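Local structure of FOKI restriction endonuclease (Planomicrobium okeanokoites, 2FOK) at residues I5-W10 against L296-T301; V306-A311 against F374-R379; R310-E315 against L335-V340; E315-A320 against E326-N331. The protein cleaves double-stranded DNA at a fixed distance outside the specific sequence it recognises, acting as a metal-dependent type IIS restriction endonuclease. All blocks are in the same frame, centred on the assembly; numbering follows the deposited sequence.

Contact 1 of 4, residues I5-W10 against L296-T301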
loop_
_atom_site.group_PDB
_atom_site.type_symbol
_atom_site.label_atom_id
_atom_site.label_comp_id
_atom_site.label_asym_id
_atom_site.label_seq_id
_atom_site.Cartn_x
_atom_site.Cartn_y
_atom_site.Cartn_z
ATOM N N ILE A 5 0.025 -4.592 -19.941
ATOM C CA ILE A 5 -0.514 -3.753 -18.832
ATOM C C ILE A 5 0.644 -3.338 -17.913
ATOM O O ILE A 5 1.380 -4.175 -17.398
ATOM C CB ILE A 5 -1.619 -4.517 -18.040
ATOM C CG1 ILE A 5 -2.709 -4.985 -19.014
ATOM C CG2 ILE A 5 -2.257 -3.602 -16.977
ATOM C CD1 ILE A 5 -3.992 -5.439 -18.353
ATOM N N ARG A 6 0.809 -2.030 -17.750
ATOM C CA ARG A 6 1.875 -1.483 -16.926
ATOM C C ARG A 6 1.272 -0.874 -15.665
ATOM O O ARG A 6 0.050 -0.858 -15.495
ATOM C CB ARG A 6 2.652 -0.417 -17.709
ATOM C CG ARG A 6 3.255 -0.898 -19.028
ATOM C CD ARG A 6 4.276 -2.022 -18.771
ATOM N NE ARG A 6 4.802 -2.598 -20.009
ATOM C CZ ARG A 6 5.656 -3.614 -20.064
ATOM N NH1 ARG A 6 6.087 -4.176 -18.945
ATOM N NH2 ARG A 6 6.076 -4.069 -21.241
ATOM N N THR A 7 2.143 -0.382 -14.793
ATOM C CA THR A 7 1.748 0.227 -13.530
ATOM C C THR A 7 2.684 1.407 -13.288
ATOM O O THR A 7 3.899 1.229 -13.297
ATOM C CB THR A 7 1.903 -0.789 -12.374
ATOM O OG1 THR A 7 0.983 -1.874 -12.567
ATOM C CG2 THR A 7 1.638 -0.122 -11.028
ATOM N N PHE A 8 2.124 2.603 -13.080
ATOM C CA PHE A 8 2.930 3.812 -12.853
ATOM C C PHE A 8 2.351 4.696 -11.757
ATOM O O PHE A 8 1.273 4.433 -11.231
ATOM C CB PHE A 8 2.997 4.695 -14.111
ATOM C CG PHE A 8 3.484 4.000 -15.342
ATOM C CD1 PHE A 8 4.769 3.473 -15.401
ATOM C CD2 PHE A 8 2.665 3.914 -16.466
ATOM C CE1 PHE A 8 5.238 2.866 -16.570
ATOM C CE2 PHE A 8 3.113 3.315 -17.634
ATOM C CZ PHE A 8 4.405 2.788 -17.693
ATOM N N GLY A 9 3.077 5.770 -11.453
ATOM C CA GLY A 9 2.630 6.739 -10.466
ATOM C C GLY A 9 3.045 6.460 -9.044
ATOM O O GLY A 9 2.759 7.257 -8.148
ATOM N N TRP A 10 3.738 5.345 -8.836
ATOM C CA TRP A 10 4.146 4.940 -7.497
ATOM C C TRP A 10 5.499 4.231 -7.474
ATOM O O TRP A 10 5.701 3.208 -8.139
ATOM C CB TRP A 10 3.078 4.021 -6.911
ATOM C CG TRP A 10 1.678 4.561 -7.021
ATOM C CD1 TRP A 10 0.771 4.311 -8.019
ATOM C CD2 TRP A 10 1.032 5.450 -6.109
ATOM N NE1 TRP A 10 -0.395 4.994 -7.780
ATOM C CE2 TRP A 10 -0.262 5.703 -6.616
ATOM C CE3 TRP A 10 1.420 6.063 -4.907
ATOM C CZ2 TRP A 10 -1.173 6.544 -5.964
ATOM C CZ3 TRP A 10 0.511 6.901 -4.257
ATOM C CH2 TRP A 10 -0.772 7.132 -4.789
ATOM N N LEU A 296 -4.269 4.243 -11.000
ATOM C CA LEU A 296 -5.503 4.080 -10.243
ATOM C C LEU A 296 -5.673 2.717 -9.569
ATOM O O LEU A 296 -6.715 2.441 -8.989
ATOM C CB LEU A 296 -6.705 4.385 -11.157
ATOM C CG LEU A 296 -6.567 5.644 -12.038
ATOM C CD1 LEU A 296 -7.805 5.830 -12.917
ATOM C CD2 LEU A 296 -6.380 6.864 -11.158
ATOM N N ALA A 297 -4.646 1.874 -9.637
ATOM C CA ALA A 297 -4.667 0.551 -9.014
ATOM C C ALA A 297 -3.347 -0.144 -9.296
ATOM O O ALA A 297 -2.869 -0.114 -10.430
ATOM C CB ALA A 297 -5.838 -0.297 -9.553
ATOM N N THR A 298 -2.766 -0.775 -8.272
ATOM C CA THR A 298 -1.491 -1.469 -8.435
ATOM C C THR A 298 -1.554 -2.999 -8.359
ATOM O O THR A 298 -1.767 -3.667 -9.374
ATOM C CB THR A 298 -0.427 -0.972 -7.405
ATOM O OG1 THR A 298 -0.734 -1.476 -6.097
ATOM C CG2 THR A 298 -0.389 0.549 -7.355
ATOM N N ASN A 299 -1.368 -3.543 -7.157
ATOM C CA ASN A 299 -1.345 -4.986 -6.936
ATOM C C ASN A 299 -2.707 -5.610 -6.693
ATOM O O ASN A 299 -2.870 -6.453 -5.811
ATOM C CB ASN A 299 -0.412 -5.301 -5.764
ATOM C CG ASN A 299 0.892 -4.529 -5.838
ATOM O OD1 ASN A 299 1.362 -4.190 -6.926
ATOM N ND2 ASN A 299 1.486 -4.245 -4.685
ATOM N N LEU A 300 -3.676 -5.207 -7.498
ATOM C CA LEU A 300 -5.033 -5.701 -7.387
ATOM C C LEU A 300 -5.304 -6.675 -8.527
ATOM O O LEU A 300 -5.195 -6.310 -9.690
ATOM C CB LEU A 300 -6.007 -4.521 -7.473
ATOM C CG LEU A 300 -7.378 -4.585 -6.791
ATOM C CD1 LEU A 300 -7.218 -4.371 -5.278
ATOM C CD2 LEU A 300 -8.284 -3.512 -7.407
ATOM N N THR A 301 -5.662 -7.907 -8.188
ATOM C CA THR A 301 -5.950 -8.933 -9.177
ATOM C C THR A 301 -6.816 -8.440 -10.334
ATOM O O THR A 301 -6.588 -8.803 -11.492
ATOM C CB THR A 301 -6.664 -10.117 -8.535
ATOM O OG1 THR A 301 -5.983 -10.487 -7.330
ATOM C CG2 THR A 301 -6.705 -11.296 -9.498
#
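Thr7 turns its CB toward Thr298, and the two threonines meet through their methyls, with Thr7 CG2 lying 4.2 Å from Thr298 CG2. The hydroxyl of Thr7 serves a different partner, Arg307, whose guanidinium also binds the carbonyls of Arg6 and Ala297 and so ties both loops to helix 303-319. Phe8 points the other way and packs on Leu111 and Arg112 of helix 104-116. At Gly9 phi is positive (89°), a conformation in which a CB would press on the preceding carbonyl, and after it Trp10 again points toward the other loop. The indole crosses the Thr298 side chain at about a right angle, its CD1 4.0 Å from Thr298 CG2, while its NE1 bonds to Met295 O. Both contacts fall on the one methyl, Thr298 CG2, set beside the backbone N while OG1 stands between N and carbonyl carbon (chi1 73°). It is a buried joint between the N-terminal loop of the first recognition subdomain and the D3 loop preceding helix 303-319, both helix-turn-helix relatives.

Contact 2 of 4, residues V306-A311 against F374-R379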
loop_
_atom_site.group_PDB
_atom_site.type_symbol
_atom_site.label_atom_id
_atom_site.label_comp_id
_atom_site.label_asym_id
_atom_site.label_seq_id
_atom_site.Cartn_x
_atom_site.Cartn_y
_atom_site.Cartn_z
ATOM N N VAL A 306 -10.928 -2.465 -12.524
ATOM C CA VAL A 306 -10.996 -1.427 -11.499
ATOM C C VAL A 306 -10.394 -0.105 -11.976
ATOM O O VAL A 306 -10.965 0.963 -11.744
ATOM C CB VAL A 306 -10.300 -1.904 -10.188
ATOM C CG1 VAL A 306 -10.577 -0.931 -9.041
ATOM C CG2 VAL A 306 -10.819 -3.274 -9.814
ATOM N N ARG A 307 -9.247 -0.174 -12.644
ATOM C CA ARG A 307 -8.599 1.031 -13.160
ATOM C C ARG A 307 -9.553 1.806 -14.084
ATOM O O ARG A 307 -9.611 3.034 -14.048
ATOM C CB ARG A 307 -7.330 0.659 -13.930
ATOM C CG ARG A 307 -6.035 0.680 -13.108
ATOM C CD ARG A 307 -4.946 -0.151 -13.794
ATOM N NE ARG A 307 -3.769 -0.343 -12.949
ATOM C CZ ARG A 307 -2.583 -0.766 -13.384
ATOM N NH1 ARG A 307 -2.398 -1.048 -14.668
ATOM N NH2 ARG A 307 -1.571 -0.889 -12.531
ATOM N N THR A 308 -10.296 1.087 -14.917
ATOM C CA THR A 308 -11.232 1.724 -15.828
ATOM C C THR A 308 -12.370 2.391 -15.058
ATOM O O THR A 308 -12.695 3.559 -15.295
ATOM C CB THR A 308 -11.818 0.706 -16.822
ATOM O OG1 THR A 308 -10.752 -0.050 -17.408
ATOM C CG2 THR A 308 -12.581 1.415 -17.928
ATOM N N ARG A 309 -12.962 1.646 -14.132
ATOM C CA ARG A 309 -14.062 2.149 -13.311
ATOM C C ARG A 309 -13.687 3.464 -12.620
ATOM O O ARG A 309 -14.453 4.426 -12.640
ATOM C CB ARG A 309 -14.446 1.093 -12.272
ATOM C CG ARG A 309 -15.824 1.266 -11.654
ATOM C CD ARG A 309 -15.745 0.977 -10.160
ATOM N NE ARG A 309 -15.890 -0.442 -9.856
ATOM C CZ ARG A 309 -15.151 -1.128 -8.984
ATOM N NH1 ARG A 309 -14.180 -0.541 -8.296
ATOM N NH2 ARG A 309 -15.402 -2.416 -8.795
ATOM N N ARG A 310 -12.514 3.507 -11.997
ATOM C CA ARG A 310 -12.082 4.732 -11.339
ATOM C C ARG A 310 -11.768 5.816 -12.375
ATOM O O ARG A 310 -11.968 6.993 -12.114
ATOM C CB ARG A 310 -10.866 4.456 -10.455
ATOM C CG ARG A 310 -11.247 3.792 -9.134
ATOM C CD ARG A 310 -10.054 3.144 -8.428
ATOM N NE ARG A 310 -10.493 2.402 -7.251
ATOM C CZ ARG A 310 -9.762 1.501 -6.610
ATOM N NH1 ARG A 310 -8.537 1.216 -7.021
ATOM N NH2 ARG A 310 -10.271 0.852 -5.571
ATOM N N ALA A 311 -11.300 5.412 -13.553
ATOM C CA ALA A 311 -10.967 6.363 -14.619
ATOM C C ALA A 311 -12.219 7.067 -15.126
ATOM O O ALA A 311 -12.230 8.284 -15.325
ATOM C CB ALA A 311 -10.280 5.641 -15.774
ATOM N N PHE A 374 -5.888 12.201 -19.917
ATOM C CA PHE A 374 -5.234 10.898 -19.852
ATOM C C PHE A 374 -6.055 9.918 -20.681
ATOM O O PHE A 374 -7.264 10.075 -20.816
ATOM C CB PHE A 374 -5.161 10.401 -18.409
ATOM C CG PHE A 374 -6.492 10.330 -17.722
ATOM C CD1 PHE A 374 -7.110 11.485 -17.248
ATOM C CD2 PHE A 374 -7.120 9.106 -17.526
ATOM C CE1 PHE A 374 -8.337 11.421 -16.587
ATOM C CE2 PHE A 374 -8.344 9.031 -16.868
ATOM C CZ PHE A 374 -8.956 10.192 -16.396
ATOM N N VAL A 375 -5.409 8.904 -21.234
ATOM C CA VAL A 375 -6.128 7.941 -22.049
ATOM C C VAL A 375 -6.484 6.642 -21.340
ATOM O O VAL A 375 -5.673 6.077 -20.606
ATOM C CB VAL A 375 -5.325 7.588 -23.320
ATOM C CG1 VAL A 375 -4.175 6.653 -22.977
ATOM C CG2 VAL A 375 -6.242 6.952 -24.344
ATOM N N ILE A 376 -7.717 6.188 -21.542
ATOM C CA ILE A 376 -8.169 4.918 -20.987
ATOM C C ILE A 376 -7.903 4.004 -22.174
ATOM O O ILE A 376 -8.587 4.095 -23.193
ATOM C CB ILE A 376 -9.691 4.892 -20.691
ATOM C CG1 ILE A 376 -10.040 5.864 -19.566
ATOM C CG2 ILE A 376 -10.106 3.500 -20.271
ATOM C CD1 ILE A 376 -11.486 5.762 -19.101
ATOM N N PRO A 377 -6.902 3.119 -22.065
ATOM C CA PRO A 377 -6.544 2.193 -23.148
ATOM C C PRO A 377 -7.576 1.099 -23.424
ATOM O O PRO A 377 -8.283 0.656 -22.523
ATOM C CB PRO A 377 -5.210 1.616 -22.688
ATOM C CG PRO A 377 -5.299 1.666 -21.193
ATOM C CD PRO A 377 -6.049 2.937 -20.880
ATOM N N ASN A 378 -7.641 0.652 -24.675
ATOM C CA ASN A 378 -8.586 -0.386 -25.060
ATOM C C ASN A 378 -9.979 -0.003 -24.585
ATOM O O ASN A 378 -10.535 -0.636 -23.691
ATOM C CB ASN A 378 -8.194 -1.741 -24.449
ATOM C CG ASN A 378 -6.693 -1.937 -24.368
ATOM O OD1 ASN A 378 -5.925 -1.192 -24.969
ATOM N ND2 ASN A 378 -6.267 -2.947 -23.621
ATOM N N ARG A 379 -10.535 1.043 -25.191
ATOM C CA ARG A 379 -11.861 1.520 -24.841
ATOM C C ARG A 379 -12.668 1.865 -26.091
ATOM O O ARG A 379 -13.077 0.911 -26.789
ATOM C CB ARG A 379 -11.744 2.745 -23.926
ATOM C CG ARG A 379 -11.479 4.063 -24.638
ATOM C CD ARG A 379 -12.665 5.006 -24.461
ATOM N NE ARG A 379 -12.359 6.130 -23.580
ATOM C CZ ARG A 379 -13.254 6.758 -22.825
ATOM N NH1 ARG A 379 -14.525 6.378 -22.833
ATOM N NH2 ARG A 379 -12.875 7.767 -22.055
#
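Ile376 reaches the helix with two branches at once, and its conformation explains how. With CG1 beside the backbone N (chi1 -67°) and CD1 extended beyond it, the longer arm runs onto Ala311, where CD1 lies 3.5 Å from Ala311 CB. The short branch, CG2, points instead to the preceding turn and touches Thr308 CG2 at 4.0 Å, the two side chains crossing at about a right angle. Thr308 contributes only its methyl to this meeting: its OG1 sits beside its own backbone N and bonds to Glu304 O one turn earlier, and also to Trp293 NE1. Thr308 and Ala311, three residues apart, present one face of helix 303-319, the first helix of the D3 domain, whose family belongs to the helix-turn-helix clan. The 374-379 loop covers that face on its way from strand 364-367 to helix 389-398, in the direction of the cleavage domain. Phe374 adds the one aromatic ring of the contact. Its ring, held in the rarer position between backbone N and carbonyl carbon (chi1 56°), sets CE2 4.1 Å from Ala311 CB. The neighbouring CZ meets the Ala311 carbonyl edge-on, the oxygen lying in the ring plane 3.9 Å from CZ. Farther along the loop, Arg379 forms a salt bridge with Glu315, one turn beyond Ala311 on the same helix.

Contact 3 of 4, residues R310-E315 against L335-V340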
loop_
_atom_site.group_PDB
_atom_site.type_symbol
_atom_site.label_atom_id
_atom_site.label_comp_id
_atom_site.label_asym_id
_atom_site.label_seq_id
_atom_site.Cartn_x
_atom_site.Cartn_y
_atom_site.Cartn_z
ATOM N N ARG A 310 -12.514 3.507 -11.997
ATOM C CA ARG A 310 -12.082 4.732 -11.339
ATOM C C ARG A 310 -11.768 5.816 -12.375
ATOM O O ARG A 310 -11.968 6.993 -12.114
ATOM C CB ARG A 310 -10.866 4.456 -10.455
ATOM C CG ARG A 310 -11.247 3.792 -9.134
ATOM C CD ARG A 310 -10.054 3.144 -8.428
ATOM N NE ARG A 310 -10.493 2.402 -7.251
ATOM C CZ ARG A 310 -9.762 1.501 -6.610
ATOM N NH1 ARG A 310 -8.537 1.216 -7.021
ATOM N NH2 ARG A 310 -10.271 0.852 -5.571
ATOM N N ALA A 311 -11.300 5.412 -13.553
ATOM C CA ALA A 311 -10.967 6.363 -14.619
ATOM C C ALA A 311 -12.219 7.067 -15.126
ATOM O O ALA A 311 -12.230 8.284 -15.325
ATOM C CB ALA A 311 -10.280 5.641 -15.774
ATOM N N LEU A 312 -13.268 6.283 -15.340
ATOM C CA LEU A 312 -14.534 6.800 -15.811
ATOM C C LEU A 312 -15.243 7.674 -14.770
ATOM O O LEU A 312 -16.033 8.543 -15.129
ATOM C CB LEU A 312 -15.430 5.637 -16.230
ATOM C CG LEU A 312 -14.918 4.943 -17.489
ATOM C CD1 LEU A 312 -15.753 3.718 -17.799
ATOM C CD2 LEU A 312 -14.947 5.951 -18.637
ATOM N N ILE A 313 -14.988 7.446 -13.485
ATOM C CA ILE A 313 -15.621 8.285 -12.483
ATOM C C ILE A 313 -14.913 9.636 -12.479
ATOM O O ILE A 313 -15.537 10.678 -12.297
ATOM C CB ILE A 313 -15.560 7.677 -11.061
ATOM C CG1 ILE A 313 -16.241 6.305 -11.025
ATOM C CG2 ILE A 313 -16.292 8.581 -10.099
ATOM C CD1 ILE A 313 -15.818 5.435 -9.829
ATOM N N LEU A 314 -13.601 9.617 -12.672
ATOM C CA LEU A 314 -12.825 10.850 -12.722
ATOM C C LEU A 314 -13.386 11.718 -13.855
ATOM O O LEU A 314 -13.642 12.907 -13.673
ATOM C CB LEU A 314 -11.355 10.537 -13.017
ATOM C CG LEU A 314 -10.238 11.143 -12.159
ATOM C CD1 LEU A 314 -8.903 10.928 -12.853
ATOM C CD2 LEU A 314 -10.484 12.613 -11.907
ATOM N N GLU A 315 -13.573 11.102 -15.021
ATOM C CA GLU A 315 -14.078 11.783 -16.209
ATOM C C GLU A 315 -15.412 12.462 -15.991
ATOM O O GLU A 315 -15.604 13.614 -16.393
ATOM C CB GLU A 315 -14.229 10.795 -17.356
ATOM C CG GLU A 315 -12.943 10.477 -18.081
ATOM C CD GLU A 315 -13.195 9.685 -19.342
ATOM O OE1 GLU A 315 -14.384 9.479 -19.672
ATOM O OE2 GLU A 315 -12.213 9.270 -19.995
ATOM N N LEU A 335 -22.369 3.908 -19.332
ATOM C CA LEU A 335 -21.141 3.417 -19.944
ATOM C C LEU A 335 -20.971 1.908 -19.844
ATOM O O LEU A 335 -19.967 1.364 -20.289
ATOM C CB LEU A 335 -19.934 4.107 -19.319
ATOM C CG LEU A 335 -20.065 5.628 -19.220
ATOM C CD1 LEU A 335 -18.889 6.200 -18.433
ATOM C CD2 LEU A 335 -20.126 6.225 -20.622
ATOM N N GLY A 336 -21.947 1.232 -19.259
ATOM C CA GLY A 336 -21.857 -0.209 -19.135
ATOM C C GLY A 336 -21.167 -0.682 -17.873
ATOM O O GLY A 336 -20.612 -1.776 -17.844
ATOM N N PHE A 337 -21.189 0.140 -16.830
ATOM C CA PHE A 337 -20.559 -0.224 -15.567
ATOM C C PHE A 337 -21.583 -0.162 -14.444
ATOM O O PHE A 337 -21.787 0.880 -13.830
ATOM C CB PHE A 337 -19.390 0.712 -15.264
ATOM C CG PHE A 337 -18.059 0.218 -15.787
ATOM C CD1 PHE A 337 -17.756 0.297 -17.143
ATOM C CD2 PHE A 337 -17.110 -0.326 -14.920
ATOM C CE1 PHE A 337 -16.529 -0.159 -17.628
ATOM C CE2 PHE A 337 -15.883 -0.783 -15.397
ATOM C CZ PHE A 337 -15.594 -0.698 -16.757
ATOM N N ASP A 338 -22.231 -1.294 -14.195
ATOM C CA ASP A 338 -23.244 -1.426 -13.155
ATOM C C ASP A 338 -22.627 -1.493 -11.763
ATOM O O ASP A 338 -22.289 -2.573 -11.271
ATOM C CB ASP A 338 -24.063 -2.687 -13.398
ATOM C CG ASP A 338 -25.540 -2.411 -13.449
ATOM O OD1 ASP A 338 -26.048 -1.749 -12.518
ATOM O OD2 ASP A 338 -26.190 -2.852 -14.420
ATOM N N GLU A 339 -22.500 -0.338 -11.122
ATOM C CA GLU A 339 -21.906 -0.272 -9.795
ATOM C C GLU A 339 -22.902 0.106 -8.707
ATOM O O GLU A 339 -23.951 0.684 -8.978
ATOM C CB GLU A 339 -20.745 0.728 -9.802
ATOM C CG GLU A 339 -19.390 0.114 -9.506
ATOM C CD GLU A 339 -19.208 -1.230 -10.176
ATOM O OE1 GLU A 339 -18.769 -1.262 -11.350
ATOM O OE2 GLU A 339 -19.507 -2.254 -9.526
ATOM N N VAL A 340 -22.558 -0.233 -7.468
ATOM C CA VAL A 340 -23.386 0.069 -6.305
ATOM C C VAL A 340 -22.847 1.356 -5.686
ATOM O O VAL A 340 -21.639 1.581 -5.681
ATOM C CB VAL A 340 -23.314 -1.082 -5.279
ATOM C CG1 VAL A 340 -23.679 -0.581 -3.899
ATOM C CG2 VAL A 340 -24.236 -2.214 -5.708
#
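Leu312 overlaps both Leu335 and Phe337, meeting Leu335 with both of its methyls and Phe337 with CD1 alone. The contact closes part of a helix-turn-helix core: helix 303-319, strand 323-324, helices 325-334 and 341-352, and then strands 358-361 and 364-367 follow one another in the order of a winged helix, consistent with the clan of the D3 domain. The 335-340 segment is the turn between the second and third helices. Gly336, with positive phi, ends helix 325-334 in a Schellman motif, and Val340 is the N-cap of the next helix; Leu335 and Phe337, the two residues that meet Leu312, flank the glycine. Leu335 and Leu312 reach toward each other tip to tip, Leu335 CD1 standing 4.0 Å from Leu312 CD2. The side chains of Phe337 and Leu312 cross at about a right angle. Leu332 of helix 325-334 touches both Leu312 and Phe337, and Ile376, from the loop after strand 364-367, packs on Leu312. The Phe337 ring also meets that of Tyr305, whose hydroxyl bonds to Glu339, so the turn grips the first helix by polar means as well. The extended leucine chain (chi2 175°) comes obliquely to the phenyl ring at its CD1-CE1 side, with Leu312 CD1 4.0 Å from both Phe337 CD1 and Phe337 CE1.

Contact 4 of 4, residues E315-A320 against E326-N331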
loop_
_atom_site.group_PDB
_atom_site.type_symbol
_atom_site.label_atom_id
_atom_site.label_comp_id
_atom_site.label_asym_id
_atom_site.label_seq_id
_atom_site.Cartn_x
_atom_site.Cartn_y
_atom_site.Cartn_z
ATOM N N GLU A 315 -13.573 11.102 -15.021
ATOM C CA GLU A 315 -14.078 11.783 -16.209
ATOM C C GLU A 315 -15.412 12.462 -15.991
ATOM O O GLU A 315 -15.604 13.614 -16.393
ATOM C CB GLU A 315 -14.229 10.795 -17.356
ATOM C CG GLU A 315 -12.943 10.477 -18.081
ATOM C CD GLU A 315 -13.195 9.685 -19.342
ATOM O OE1 GLU A 315 -14.384 9.479 -19.672
ATOM O OE2 GLU A 315 -12.213 9.270 -19.995
ATOM N N ILE A 316 -16.339 11.739 -15.368
ATOM C CA ILE A 316 -17.667 12.267 -15.111
ATOM C C ILE A 316 -17.560 13.508 -14.256
ATOM O O ILE A 316 -18.161 14.537 -14.562
ATOM C CB ILE A 316 -18.557 11.215 -14.416
ATOM C CG1 ILE A 316 -18.732 9.999 -15.335
ATOM C CG2 ILE A 316 -19.913 11.799 -14.113
ATOM C CD1 ILE A 316 -19.511 8.836 -14.713
ATOM N N LEU A 317 -16.774 13.421 -13.193
ATOM C CA LEU A 317 -16.586 14.557 -12.294
ATOM C C LEU A 317 -15.976 15.714 -13.058
ATOM O O LEU A 317 -16.330 16.874 -12.844
ATOM C CB LEU A 317 -15.671 14.173 -11.131
ATOM C CG LEU A 317 -16.380 13.329 -10.080
ATOM C CD1 LEU A 317 -15.378 12.478 -9.329
ATOM C CD2 LEU A 317 -17.139 14.257 -9.135
ATOM N N ILE A 318 -15.064 15.392 -13.964
ATOM C CA ILE A 318 -14.407 16.421 -14.750
ATOM C C ILE A 318 -15.372 17.213 -15.628
ATOM O O ILE A 318 -15.540 18.416 -15.440
ATOM C CB ILE A 318 -13.275 15.816 -15.612
ATOM C CG1 ILE A 318 -12.124 15.400 -14.691
ATOM C CG2 ILE A 318 -12.772 16.845 -16.627
ATOM C CD1 ILE A 318 -10.792 15.199 -15.369
ATOM N N LYS A 319 -16.027 16.547 -16.572
ATOM C CA LYS A 319 -16.939 17.264 -17.459
ATOM C C LYS A 319 -18.265 17.689 -16.828
ATOM O O LYS A 319 -19.131 18.226 -17.516
ATOM C CB LYS A 319 -17.201 16.439 -18.730
ATOM C CG LYS A 319 -18.159 15.271 -18.562
ATOM C CD LYS A 319 -17.442 13.938 -18.777
ATOM C CE LYS A 319 -18.186 13.041 -19.772
ATOM N NZ LYS A 319 -17.875 11.588 -19.571
ATOM N N ALA A 320 -18.418 17.475 -15.523
ATOM C CA ALA A 320 -19.656 17.835 -14.838
ATOM C C ALA A 320 -19.468 18.868 -13.733
ATOM O O ALA A 320 -18.340 19.266 -13.418
ATOM C CB ALA A 320 -20.301 16.581 -14.264
ATOM N N GLU A 326 -25.924 9.278 -6.955
ATOM C CA GLU A 326 -26.901 8.565 -7.774
ATOM C C GLU A 326 -26.808 8.976 -9.245
ATOM O O GLU A 326 -27.089 8.180 -10.148
ATOM C CB GLU A 326 -28.312 8.821 -7.241
ATOM C CG GLU A 326 -28.703 7.914 -6.080
ATOM C CD GLU A 326 -28.431 8.548 -4.732
ATOM O OE1 GLU A 326 -28.110 9.758 -4.698
ATOM O OE2 GLU A 326 -28.537 7.836 -3.709
ATOM N N GLN A 327 -26.415 10.222 -9.489
ATOM C CA GLN A 327 -26.264 10.699 -10.860
ATOM C C GLN A 327 -24.932 10.158 -11.412
ATOM O O GLN A 327 -24.829 9.792 -12.582
ATOM C CB GLN A 327 -26.283 12.229 -10.883
ATOM C CG GLN A 327 -27.278 12.858 -9.913
ATOM C CD GLN A 327 -27.271 14.382 -9.967
ATOM O OE1 GLN A 327 -26.987 15.055 -8.969
ATOM N NE2 GLN A 327 -27.583 14.934 -11.141
ATOM N N ILE A 328 -23.915 10.099 -10.556
ATOM C CA ILE A 328 -22.617 9.574 -10.964
ATOM C C ILE A 328 -22.801 8.102 -11.289
ATOM O O ILE A 328 -22.268 7.606 -12.279
ATOM C CB ILE A 328 -21.568 9.689 -9.842
ATOM C CG1 ILE A 328 -21.112 11.136 -9.689
ATOM C CG2 ILE A 328 -20.359 8.814 -10.167
ATOM C CD1 ILE A 328 -20.486 11.426 -8.338
ATOM N N GLN A 329 -23.555 7.410 -10.441
ATOM C CA GLN A 329 -23.814 5.987 -10.631
ATOM C C GLN A 329 -24.610 5.836 -11.909
ATOM O O GLN A 329 -24.412 4.892 -12.678
ATOM C CB GLN A 329 -24.613 5.422 -9.451
ATOM C CG GLN A 329 -25.347 4.120 -9.767
ATOM C CD GLN A 329 -26.234 3.665 -8.633
ATOM O OE1 GLN A 329 -26.973 4.457 -8.051
ATOM N NE2 GLN A 329 -26.170 2.380 -8.315
ATOM N N ASP A 330 -25.517 6.784 -12.119
ATOM C CA ASP A 330 -26.358 6.814 -13.309
ATOM C C ASP A 330 -25.498 6.993 -14.564
ATOM O O ASP A 330 -25.612 6.223 -15.521
ATOM C CB ASP A 330 -27.339 7.977 -13.204
ATOM C CG ASP A 330 -28.764 7.552 -13.420
ATOM O OD1 ASP A 330 -29.051 6.957 -14.483
ATOM O OD2 ASP A 330 -29.592 7.821 -12.525
ATOM N N ASN A 331 -24.643 8.019 -14.553
ATOM C CA ASN A 331 -23.761 8.308 -15.683
ATOM C C ASN A 331 -22.823 7.133 -15.933
ATOM O O ASN A 331 -22.478 6.828 -17.076
ATOM C CB ASN A 331 -22.941 9.574 -15.413
ATOM C CG ASN A 331 -23.676 10.846 -15.807
ATOM O OD1 ASN A 331 -23.275 11.954 -15.426
ATOM N ND2 ASN A 331 -24.764 10.694 -16.572
#
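Ile316 carries most of the apolar contact, lying obliquely across Asn331 and touching it with both of its branches. With CG1 beside the backbone N (chi1 -62°) and CD1 extended from it (chi2 176°), Ile316 CD1 comes to 3.6 Å from Asn331 CB, which puts the aliphatic base of the asparagine, not its amide, against the methyl. A second apolar pair is looser: Leu317 CD2 stands 4.5 Å from Ile328 CD1. Leu323 of strand 323-324 touches both Ile316 and Ile328. These are the first two of the three helices that probably form the helix-turn-helix core of the D3 domain, and the axes of the short segments here approach to 10.6 Å at 114°. Replacing Ile316 by an alanine removes both branches and is likely to open a gap beside Asn331 CB and the Ile328 carbonyl, leaving the Asn331 side chain freer to turn. Other contacts pair methyls with oxygens and are packing alone: Ile316 CD1 lies 3.9 Å from Ile328 O, and Ile316 CG2 is 3.6 Å from Asn331 OD1. Hydrogen bonds join the second helix to its surroundings, Gln327 OE1 accepting from Lys324 N and Gln329 NE2 donating to Glu339 O.

In the fold
Contacts 2, 3 and 4 all draw on helix 303-319, each using a later part of it, so one helix is packed in turn by the 374-379 loop, the 335-340 turn and helix 325-334. Their centres step about 9 Å from contact 2 to contact 3 and about 8 Å on to contact 4. Contact 1 joins the chain's first residues to the loop just before this helix, its centre about 12 Å from that of contact 2, and Arg307 and Arg310 bond to its backbone carbonyls. Along the chain contact 4 spans the shortest loop, contact 3 encloses it, and contact 2 encloses both. The helix thus appears to connect the N-terminal recognition loop, the D3 core and the chain leading to the cleavage domain.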